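Local coordinates for PaaX domain-containing protein, C-domain protein (PDB 3KFW), which is of unknown function but, as a PaaX-family protein with a helix-turn-helix-type N-terminal domain, probably acts as a DNA-binding transcriptional repressor, at residues Gly86-Leu91 and Met124-Leu129. Residues are numbered along the deposited sequence; the frame is centred on the assembly and turned at random.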
loop_
_atom_site.group_PDB
_atom_site.type_symbol
_atom_site.label_atom_id
_atom_site.label_comp_id
_atom_site.label_asym_id
_atom_site.label_seq_id
_atom_site.Cartn_x
_atom_site.Cartn_y
_atom_site.Cartn_z
ATOM N N GLY A 86 -25.131 -10.356 -8.004
ATOM C CA GLY A 86 -23.748 -10.881 -7.937
ATOM C C GLY A 86 -22.656 -9.856 -8.112
ATOM O O GLY A 86 -21.455 -10.192 -8.056
ATOM N N ASN A 87 -23.066 -8.605 -8.327
ATOM C CA ASN A 87 -22.147 -7.523 -8.614
ATOM C C ASN A 87 -21.755 -6.756 -7.368
ATOM O O ASN A 87 -22.576 -6.597 -6.460
ATOM C CB ASN A 87 -22.726 -6.568 -9.635
ATOM C CG ASN A 87 -22.824 -7.185 -11.005
ATOM O OD1 ASN A 87 -21.841 -7.285 -11.732
ATOM N ND2 ASN A 87 -24.023 -7.585 -11.375
ATOM N N TRP A 88 -20.510 -6.280 -7.355
ATOM C CA TRP A 88 -19.960 -5.509 -6.281
ATOM C C TRP A 88 -19.566 -4.109 -6.771
ATOM O O TRP A 88 -19.021 -3.947 -7.867
ATOM C CB TRP A 88 -18.691 -6.219 -5.754
ATOM C CG TRP A 88 -18.991 -7.542 -5.117
ATOM C CD1 TRP A 88 -19.349 -8.713 -5.761
ATOM C CD2 TRP A 88 -18.969 -7.846 -3.723
ATOM N NE1 TRP A 88 -19.533 -9.710 -4.853
ATOM C CE2 TRP A 88 -19.311 -9.225 -3.594
ATOM C CE3 TRP A 88 -18.655 -7.114 -2.582
ATOM C CZ2 TRP A 88 -19.395 -9.872 -2.352
ATOM C CZ3 TRP A 88 -18.699 -7.749 -1.350
ATOM C CH2 TRP A 88 -19.103 -9.133 -1.240
ATOM N N HIS A 89 -19.834 -3.099 -5.957
ATOM C CA HIS A 89 -19.220 -1.799 -6.149
ATOM C C HIS A 89 -17.791 -1.869 -5.676
ATOM O O HIS A 89 -17.524 -2.437 -4.621
ATOM C CB HIS A 89 -19.979 -0.712 -5.379
ATOM C CG HIS A 89 -21.265 -0.309 -6.040
ATOM N ND1 HIS A 89 -22.348 0.200 -5.340
ATOM C CD2 HIS A 89 -21.642 -0.361 -7.343
ATOM C CE1 HIS A 89 -23.315 0.473 -6.191
ATOM N NE2 HIS A 89 -22.912 0.144 -7.408
HETATM N N MSE A 90 -16.875 -1.271 -6.432
HETATM C CA MSE A 90 -15.462 -1.274 -6.063
HETATM C C MSE A 90 -14.832 0.091 -6.164
HETATM O O MSE A 90 -14.865 0.760 -7.185
HETATM C CB MSE A 90 -14.696 -2.231 -6.941
HETATM C CG MSE A 90 -13.442 -2.756 -6.276
HETATM SE SE MSE A 90 -12.684 -4.214 -7.344
HETATM C CE MSE A 90 -11.363 -2.984 -8.042
ATOM N N LEU A 91 -14.231 0.515 -5.084
ATOM C CA LEU A 91 -13.604 1.780 -5.094
ATOM C C LEU A 91 -12.118 1.573 -4.770
ATOM O O LEU A 91 -11.791 1.090 -3.720
ATOM C CB LEU A 91 -14.295 2.704 -4.087
ATOM C CG LEU A 91 -15.766 3.079 -4.311
ATOM C CD1 LEU A 91 -16.290 3.850 -3.043
ATOM C CD2 LEU A 91 -15.959 3.909 -5.545
HETATM N N MSE A 124 -14.892 -2.424 -1.107
HETATM C CA MSE A 124 -15.942 -3.078 -1.921
HETATM C C MSE A 124 -17.169 -3.253 -1.126
HETATM O O MSE A 124 -17.123 -3.211 0.090
HETATM C CB MSE A 124 -15.581 -4.499 -2.336
HETATM C CG MSE A 124 -14.434 -4.589 -3.203
HETATM SE SE MSE A 124 -13.824 -6.428 -3.416
HETATM C CE MSE A 124 -15.191 -7.016 -4.687
ATOM N N ARG A 125 -18.264 -3.493 -1.824
ATOM C CA ARG A 125 -19.509 -3.916 -1.195
ATOM C C ARG A 125 -20.432 -4.383 -2.303
ATOM O O ARG A 125 -20.185 -4.080 -3.459
ATOM C CB ARG A 125 -20.154 -2.791 -0.353
ATOM C CG ARG A 125 -20.731 -1.657 -1.173
ATOM C CD ARG A 125 -22.149 -1.340 -0.738
ATOM N NE ARG A 125 -22.313 -1.691 0.668
ATOM C CZ ARG A 125 -23.128 -2.634 1.117
ATOM N NH1 ARG A 125 -23.865 -3.315 0.279
ATOM N NH2 ARG A 125 -23.180 -2.884 2.409
ATOM N N PRO A 126 -21.476 -5.169 -1.969
ATOM C CA PRO A 126 -22.428 -5.558 -3.025
ATOM C C PRO A 126 -23.149 -4.330 -3.583
ATOM O O PRO A 126 -23.282 -3.355 -2.874
ATOM C CB PRO A 126 -23.398 -6.476 -2.294
ATOM C CG PRO A 126 -22.664 -6.950 -1.085
ATOM C CD PRO A 126 -21.715 -5.886 -0.695
ATOM N N ASP A 127 -23.627 -4.347 -4.823
ATOM C CA ASP A 127 -24.236 -3.133 -5.342
ATOM C C ASP A 127 -25.723 -3.006 -5.000
ATOM O O ASP A 127 -26.440 -2.271 -5.682
ATOM C CB ASP A 127 -23.991 -2.983 -6.844
ATOM C CG ASP A 127 -24.802 -3.941 -7.663
ATOM O OD1 ASP A 127 -25.388 -4.853 -7.061
ATOM O OD2 ASP A 127 -24.874 -3.789 -8.912
ATOM N N ASN A 128 -26.172 -3.709 -3.952
ATOM C CA ASN A 128 -27.571 -3.659 -3.480
ATOM C C ASN A 128 -27.972 -2.317 -2.805
ATOM O O ASN A 128 -29.136 -1.987 -2.763
ATOM C CB ASN A 128 -27.901 -4.873 -2.585
ATOM C CG ASN A 128 -27.100 -4.885 -1.276
ATOM O OD1 ASN A 128 -25.912 -4.565 -1.264
ATOM N ND2 ASN A 128 -27.753 -5.237 -0.174
ATOM N N LEU A 129 -26.996 -1.587 -2.253
ATOM C CA LEU A 129 -27.126 -0.161 -1.931
ATOM C C LEU A 129 -26.758 0.684 -3.151
ATOM O O LEU A 129 -25.798 0.345 -3.860
ATOM C CB LEU A 129 -26.167 0.239 -0.794
ATOM C CG LEU A 129 -26.344 -0.320 0.618
ATOM C CD1 LEU A 129 -25.356 0.345 1.570
ATOM C CD2 LEU A 129 -27.820 -0.144 1.091
#
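The antiparallel sheet of the central, Cas2-like domain pairs W88, H89 and M90 on strand 88-93 with P126, R125 and M124 on strand 122-126. H89 and R125 form the hydrogen-bonded pair. R125 N donates to H89 O at 3.1 Å; the return bond, H89 N to R125 O, is weak. Beyond the strand end, D127 N donates to N87 O at 3.0 Å, which continues the ladder into the loop. N87 O also accepts W84 NE1, so two donors grip it. On the M90 and M124 face, the two selenomethionines lie side by side, M90 CG to M124 CG 3.7 Å. M124 bends at chi3 (78°), and its CE reaches W88 CB at 3.7 Å. M90 and M124 also pack on M90 and L144 of the second subunit. P126 lies alongside the W88 indole, its CG over the face of the six-membered ring in a CH-pi contact, 4.2 Å from the centroid. Residues of helix 151-158 also touch W88. On the H89 and R125 face, the H89 ring reaches past the strand end to D127 and crosses it at about a right angle. D127 CB lies over the imidazole face, 3.5 Å from the ring centroid, while L129 O meets the ring edge at H89 CE1, 3.4 Å away.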